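Local coordinates for protein endoglucanase E-5 (Thermobifida fusca, PDB 2CKS) that hydrolyses internal beta-1,4-glucosidic linkages in cellulose, lichenin and cereal beta-D-glucans through its glycoside hydrolase family 5 catalytic domain, at residues T79-M82 with H83-D87; F119-I122 with A123-A127. All coordinates share one frame; numbering follows the deposited sequence. Where two conformers were deposited one is given.

Interaction 1 (T79-M82 with H83-D87); sequences TDRM and HQLID
The guanidinium of Arg81 has Leu85 CD2 centred over one face, with CZ 3.6 Å from that methyl, and Gln84 OE1 at its edge, somewhat tilted from the plane. Both partners stand one turn on in helix 75-90 of the (beta/alpha)8 barrel. Arg81 NH1 donates to Gln84 OE1 at 2.9 Å, but the bond is bent (140° at the hydrogen), and the donor lies above the amide's carbonyl plane, away from either lone pair. Amide and guanidinium planes lie 87° apart. The Arg81 chain leaves with CG anti to the backbone N (chi1 177°) and bends at chi2, which brings its end across Leu85. NE forms a salt bridge with Asp40, and NH2 bonds to Leu43 O. Cutting Arg81 back to an alanine would probably deprive Asp40 and Gln84 OE1 of this donor and take the flat group away from Leu85 CD2. Elsewhere on the helix, the His83 ring, in one of two conformers, has Asp80 OD1 near its plane at the edge, 4.1 Å from CD2, a carboxylate salt-bridged to Arg76. Its ND1 bonds to His126 and NE2 to Glu121 of helix 112-126. Thr79 runs alongside, its CG2 methyl 3.8 Å from His83 NE2.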
ATOM      1  N   THR A  79      17.564   2.741  -3.075  1.00  6.66           N
ATOM      2  CA  THR A  79      17.416   1.317  -3.345  1.00  6.65           C
ATOM      3  C   THR A  79      18.006   0.484  -2.202  1.00  6.63           C
ATOM      4  O   THR A  79      17.397  -0.486  -1.756  1.00  5.63           O
ATOM      5  CB  THR A  79      18.089   0.959  -4.675  1.00  6.64           C
ATOM      6  OG1 THR A  79      17.518   1.739  -5.732  1.00  7.69           O
ATOM      7  CG2 THR A  79      17.812  -0.497  -5.070  1.00  7.28           C
ATOM      8  N   ASP A  80      19.180   0.876  -1.712  1.00  7.22           N
ATOM      9  CA  ASP A  80      19.824   0.139  -0.634  1.00  7.92           C
ATOM     10  C   ASP A  80      18.987   0.198   0.640  1.00  7.28           C
ATOM     11  O   ASP A  80      18.880  -0.787   1.358  1.00  7.41           O
ATOM     12  CB  ASP A  80      21.240   0.656  -0.369  1.00  8.57           C
ATOM     13  CG  ASP A  80      22.239   0.176  -1.404  1.00 12.14           C
ATOM     14  OD1 ASP A  80      21.980  -0.852  -2.074  1.00 16.97           O
ATOM     15  OD2 ASP A  80      23.318   0.771  -1.607  1.00 18.84           O
ATOM     16  N   ARG A  81      18.367   1.340   0.911  1.00  6.72           N
ATOM     17  CA  ARG A  81      17.501   1.436   2.079  1.00  6.13           C
ATOM     18  C   ARG A  81      16.247   0.562   1.928  1.00  5.63           C
ATOM     19  O   ARG A  81      15.775  -0.037   2.900  1.00  5.58           O
ATOM     20  CB  ARG A  81      17.139   2.886   2.355  1.00  6.40           C
ATOM     21  CG  ARG A  81      16.190   3.102   3.513  1.00  6.63           C
ATOM     22  CD  ARG A  81      16.658   2.500   4.835  1.00  7.12           C
ATOM     23  NE  ARG A  81      15.891   3.076   5.931  1.00  7.62           N
ATOM     24  CZ  ARG A  81      15.774   2.556   7.142  1.00  8.65           C
ATOM     25  NH1 ARG A  81      16.356   1.409   7.466  1.00  9.07           N
ATOM     26  NH2 ARG A  81      15.044   3.195   8.044  1.00 10.05           N
ATOM     27  N   MET A  82      15.713   0.493   0.716  0.70  5.49           N
ATOM     28  CA  MET A  82      14.558  -0.352   0.459  0.70  5.51           C
ATOM     29  C   MET A  82      14.905  -1.825   0.676  0.70  5.29           C
ATOM     30  O   MET A  82      14.140  -2.545   1.300  0.70  5.15           O
ATOM     31  CB  MET A  82      13.998  -0.103  -0.939  0.70  5.48           C
ATOM     32  CG  MET A  82      13.304   1.252  -1.089  0.70  6.51           C
ATOM     33  SD  MET A  82      11.808   1.471  -0.105  0.70  8.08           S
ATOM     34  CE  MET A  82      10.621   0.597  -1.108  0.70  8.09           C
ATOM     35  N   HIS A  83      16.067  -2.269   0.203  0.70  5.42           N
ATOM     36  CA  HIS A  83      16.522  -3.629   0.473  0.70  5.90           C
ATOM     37  C   HIS A  83      16.574  -3.874   1.978  0.70  5.95           C
ATOM     38  O   HIS A  83      16.137  -4.910   2.461  0.70  6.51           O
ATOM     39  CB  HIS A  83      17.927  -3.853  -0.074  0.70  5.91           C
ATOM     40  CG  HIS A  83      18.013  -3.989  -1.562  0.70  5.36           C
ATOM     41  ND1 HIS A  83      17.175  -4.800  -2.304  0.70  5.25           N
ATOM     42  CD2 HIS A  83      18.890  -3.452  -2.442  0.70  5.39           C
ATOM     43  CE1 HIS A  83      17.527  -4.741  -3.577  0.70  6.05           C
ATOM     44  NE2 HIS A  83      18.565  -3.930  -3.685  0.70  5.37           N
ATOM     45  N   GLN A  84      17.151  -2.926   2.714  1.00  6.31           N
ATOM     46  CA  GLN A  84      17.269  -3.054   4.152  1.00  6.91           C
ATOM     47  C   GLN A  84      15.901  -3.155   4.811  1.00  6.72           C
ATOM     48  O   GLN A  84      15.699  -3.990   5.677  1.00  7.51           O
ATOM     49  CB  GLN A  84      18.042  -1.870   4.716  1.00  7.51           C
ATOM     50  CG  GLN A  84      18.359  -1.971   6.179  1.00  9.76           C
ATOM     51  CD  GLN A  84      19.243  -0.829   6.603  1.00 12.36           C
ATOM     52  OE1 GLN A  84      18.876   0.335   6.435  1.00 13.49           O
ATOM     53  NE2 GLN A  84      20.433  -1.147   7.099  1.00 14.89           N
ATOM     54  N   LEU A  85      14.952  -2.328   4.374  1.00  5.83           N
ATOM     55  CA  LEU A  85      13.626  -2.333   4.977  1.00  5.98           C
ATOM     56  C   LEU A  85      12.850  -3.603   4.620  1.00  5.39           C
ATOM     57  O   LEU A  85      12.097  -4.113   5.428  1.00  5.85           O
ATOM     58  CB  LEU A  85      12.842  -1.088   4.574  1.00  5.68           C
ATOM     59  CG  LEU A  85      13.319   0.228   5.213  1.00  6.81           C
ATOM     60  CD1 LEU A  85      12.719   1.409   4.451  1.00  6.93           C
ATOM     61  CD2 LEU A  85      12.956   0.288   6.679  1.00  8.19           C
ATOM     62  N   ILE A  86      13.036  -4.121   3.413  1.00  5.53           N
ATOM     63  CA  ILE A  86      12.391  -5.375   3.026  1.00  5.68           C
ATOM     64  C   ILE A  86      12.882  -6.507   3.918  1.00  5.38           C
ATOM     65  O   ILE A  86      12.092  -7.319   4.384  1.00  5.92           O
ATOM     66  CB  ILE A  86      12.651  -5.697   1.537  1.00  5.75           C
ATOM     67  CG1 ILE A  86      11.864  -4.732   0.648  1.00  6.68           C
ATOM     68  CG2 ILE A  86      12.238  -7.142   1.193  1.00  6.77           C
ATOM     69  CD1 ILE A  86      12.384  -4.667  -0.763  1.00  8.58           C
ATOM     70  N   ASP A  87      14.191  -6.567   4.140  1.00  6.63           N
ATOM     71  CA  ASP A  87      14.772  -7.577   5.022  1.00  7.43           C
ATOM     72  C   ASP A  87      14.303  -7.403   6.466  1.00  7.47           C
ATOM     73  O   ASP A  87      13.999  -8.377   7.134  1.00  7.50           O
ATOM     74  CB  ASP A  87      16.301  -7.540   4.969  1.00  7.86           C
ATOM     75  CG  ASP A  87      16.850  -8.024   3.644  1.00 11.19           C
ATOM     76  OD1 ASP A  87      16.093  -8.663   2.880  1.00 13.66           O
ATOM     77  OD2 ASP A  87      18.033  -7.804   3.279  1.00 14.96           O
TER

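Interaction 2 (F119-I122 with A123-A127); sequences FAEI and AQRHA. With NA (sodium ion), chain H.
His126 reaches back one turn to Ile122, and its side chain can be followed outward atom by atom. CB lies 3.5 Å from Ile122 O, the carbonyl that accepts the backbone N-H of His126. With CG anti to the carbonyl carbon (chi1 -59°), the ring is carried back along the helix, and His126 CD2 comes within 3.2 Å of Ile122 O. That oxygen sits in the ring plane, at the edge; it therefore meets both the N-H and the ring C-H edge of the same residue. His126 CD2 also touches Ile122 CG2 at 4.1 Å. Farther out, both ring nitrogens are engaged: ND1 with Lys129 NZ and NE2 with His83 of helix 75-90. Arg125 CG rests over one face, 3.5 Å above the plane and offset toward the rim.

Glu121 and Arg125 run side by side, pointing the same way, yet OE1 is 4.0 Å from NH2 and well out of the guanidinium plane. The evidence supports attraction between opposite charges at most, since no N-H points at the oxygen; Glu121 OE1 has its salt bridge with Arg76. In one of the two conformers of Gln124, a water donates to Glu121 O and to Gln124 OE1, at 2.7 Å from the latter.

Next along the chain, Ala127 O binds the sodium ion at 2.4 Å. Lys129, Asp163 and Asp165 complete the protein part of this site, and a zinc ion is bound there too.

Helix 112-126 belongs to the beta-alpha-beta unit between strands 95-101 and 132-135: Phe119, Ile122 and Ala123 pack on Tyr134 of the latter strand, Ala120 and Ala123 meet helix 145-162, and Glu121 and His126 face helix 75-90.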
ATOM      1  N   PHE A 119      12.740  -1.981 -10.082  1.00  6.28           N
ATOM      2  CA  PHE A 119      12.028  -3.245  -9.890  1.00  6.40           C
ATOM      3  C   PHE A 119      12.837  -4.451 -10.367  1.00  6.57           C
ATOM      4  O   PHE A 119      12.753  -5.509  -9.767  1.00  7.03           O
ATOM      5  CB  PHE A 119      10.631  -3.201 -10.518  1.00  6.05           C
ATOM      6  CG  PHE A 119       9.611  -2.487  -9.667  1.00  6.63           C
ATOM      7  CD1 PHE A 119       9.251  -2.999  -8.430  1.00  6.73           C
ATOM      8  CD2 PHE A 119       9.016  -1.310 -10.093  1.00  6.63           C
ATOM      9  CE1 PHE A 119       8.331  -2.346  -7.636  1.00  7.00           C
ATOM     10  CE2 PHE A 119       8.083  -0.661  -9.306  1.00  7.86           C
ATOM     11  CZ  PHE A 119       7.741  -1.182  -8.081  1.00  6.63           C
ATOM     12  N   ALA A 120      13.651  -4.291 -11.402  1.00  7.23           N
ATOM     13  CA  ALA A 120      14.539  -5.375 -11.816  1.00  7.25           C
ATOM     14  C   ALA A 120      15.482  -5.736 -10.676  1.00  7.21           C
ATOM     15  O   ALA A 120      15.687  -6.905 -10.382  1.00  7.70           O
ATOM     16  CB  ALA A 120      15.330  -4.989 -13.040  1.00  7.33           C
ATOM     17  N   GLU A 121      16.053  -4.728 -10.022  1.00  7.27           N
ATOM     18  CA  GLU A 121      16.968  -4.983  -8.915  1.00  7.84           C
ATOM     19  C   GLU A 121      16.249  -5.623  -7.718  1.00  7.40           C
ATOM     20  O   GLU A 121      16.737  -6.594  -7.128  1.00  8.12           O
ATOM     21  CB  GLU A 121      17.690  -3.713  -8.473  1.00  7.60           C
ATOM     22  CG  GLU A 121      18.576  -3.994  -7.270  1.00  8.72           C
ATOM     23  CD  GLU A 121      19.617  -2.943  -6.968  1.00  8.82           C
ATOM     24  OE1 GLU A 121      20.223  -3.062  -5.873  1.00 10.93           O
ATOM     25  OE2 GLU A 121      19.830  -2.021  -7.787  1.00 10.92           O
ATOM     26  N   ILE A 122      15.085  -5.090  -7.367  1.00  7.19           N
ATOM     27  CA  ILE A 122      14.345  -5.587  -6.220  1.00  7.37           C
ATOM     28  C   ILE A 122      13.887  -7.016  -6.475  1.00  6.87           C
ATOM     29  O   ILE A 122      14.067  -7.889  -5.636  1.00  6.93           O
ATOM     30  CB  ILE A 122      13.129  -4.685  -5.928  1.00  7.09           C
ATOM     31  CG1 ILE A 122      13.572  -3.274  -5.520  1.00  8.89           C
ATOM     32  CG2 ILE A 122      12.220  -5.326  -4.870  1.00  7.65           C
ATOM     33  CD1 ILE A 122      14.387  -3.171  -4.245  1.00  8.46           C
ATOM     34  N   ALA A 123      13.299  -7.264  -7.640  1.00  6.95           N
ATOM     35  CA  ALA A 123      12.784  -8.599  -7.947  1.00  7.75           C
ATOM     36  C   ALA A 123      13.881  -9.662  -7.986  1.00  8.61           C
ATOM     37  O   ALA A 123      13.665 -10.782  -7.532  1.00  9.28           O
ATOM     38  CB  ALA A 123      12.007  -8.586  -9.260  1.00  7.26           C
ATOM     39  N   GLN A 124      15.046  -9.325  -8.536  0.70  9.41           N
ATOM     40  CA  GLN A 124      16.153 -10.285  -8.582  0.70 10.54           C
ATOM     41  C   GLN A 124      16.640 -10.600  -7.167  0.70 10.42           C
ATOM     42  O   GLN A 124      16.764 -11.771  -6.799  0.70 10.94           O
ATOM     43  CB  GLN A 124      17.314  -9.781  -9.444  0.70 10.90           C
ATOM     44  CG  GLN A 124      18.367 -10.862  -9.756  0.70 13.67           C
ATOM     45  CD  GLN A 124      19.485 -10.978  -8.719  0.70 15.88           C
ATOM     46  OE1 GLN A 124      19.682 -10.084  -7.887  0.70 18.86           O
ATOM     47  NE2 GLN A 124      20.229 -12.080  -8.780  0.70 17.89           N
ATOM     48  N   ARG A 125      16.868  -9.560  -6.368  1.00 10.28           N
ATOM     49  CA  ARG A 125      17.398  -9.741  -5.019  1.00 10.37           C
ATOM     50  C   ARG A 125      16.466 -10.550  -4.132  1.00 10.05           C
ATOM     51  O   ARG A 125      16.915 -11.393  -3.351  1.00 10.27           O
ATOM     52  CB  ARG A 125      17.639  -8.382  -4.367  1.00 10.70           C
ATOM     53  CG  ARG A 125      18.239  -8.451  -2.967  1.00 13.03           C
ATOM     54  CD  ARG A 125      19.711  -8.807  -2.951  1.00 16.69           C
ATOM     55  NE  ARG A 125      20.552  -7.706  -3.422  1.00 19.77           N
ATOM     56  CZ  ARG A 125      20.933  -6.655  -2.683  1.00 21.44           C
ATOM     57  NH1 ARG A 125      20.553  -6.525  -1.409  1.00 21.68           N
ATOM     58  NH2 ARG A 125      21.698  -5.719  -3.232  1.00 22.28           N
ATOM     59  N   HIS A 126      15.172 -10.301  -4.264  1.00  9.24           N
ATOM     60  CA  HIS A 126      14.182 -10.845  -3.329  1.00  9.10           C
ATOM     61  C   HIS A 126      13.282 -11.925  -3.927  1.00  9.65           C
ATOM     62  O   HIS A 126      12.281 -12.299  -3.320  1.00  9.62           O
ATOM     63  CB  HIS A 126      13.356  -9.694  -2.769  1.00  8.87           C
ATOM     64  CG  HIS A 126      14.185  -8.671  -2.064  1.00  8.15           C
ATOM     65  ND1 HIS A 126      14.590  -8.818  -0.755  1.00  7.22           N
ATOM     66  CD2 HIS A 126      14.743  -7.520  -2.506  1.00  7.99           C
ATOM     67  CE1 HIS A 126      15.332  -7.782  -0.410  1.00  9.13           C
ATOM     68  NE2 HIS A 126      15.445  -6.981  -1.455  1.00  8.29           N
ATOM     69  N   ALA A 127      13.668 -12.461  -5.089  1.00 10.31           N
ATOM     70  CA  ALA A 127      12.875 -13.489  -5.772  1.00 10.80           C
ATOM     71  C   ALA A 127      12.551 -14.707  -4.901  1.00 10.97           C
ATOM     72  O   ALA A 127      11.478 -15.292  -5.041  1.00 11.78           O
ATOM     73  CB  ALA A 127      13.577 -13.942  -7.058  1.00 10.91           C
TER
HETATM   74 NA    NA H1436       9.132 -14.789  -4.959  0.60 12.70          NA
HETATM   75  O   HOH W   1      19.408  -7.443  -7.630  1.00 17.50           O
HETATM   76  O   HOH W   2       9.670 -12.128  -4.130  1.00 15.45           O
HETATM   77  O   HOH W   3       9.073 -17.191  -4.883  1.00 27.89           O
HETATM   78  O   HOH W   4       7.484 -14.182  -5.231  0.40 16.14           O
HETATM   79  O   HOH W   5       6.510 -14.547  -4.247  0.50 12.86           O

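In the fold
From the N terminus, interaction 1 comes first, on helix 75-90 after barrel strand 59-65; interaction 2 follows on helix 112-126, after strand 95-101. Each joins consecutive turns of one helix and closes no long loop. The two are in series, neither nested nor crossed, and belong to successive beta-alpha-beta units that share strand 95-101. Their centres are 11 Å apart, and the helices meet directly: His83 NE2 lies 2.9 Å from Glu121 OE1 and His83 ND1 2.9 Å from His126 NE2, both probable hydrogen bonds, while Ile86 CG2 packs on His126. His83 thus reaches both Glu121 and His126 across the helix interface, alongside the Arg76 to Glu121 salt bridge.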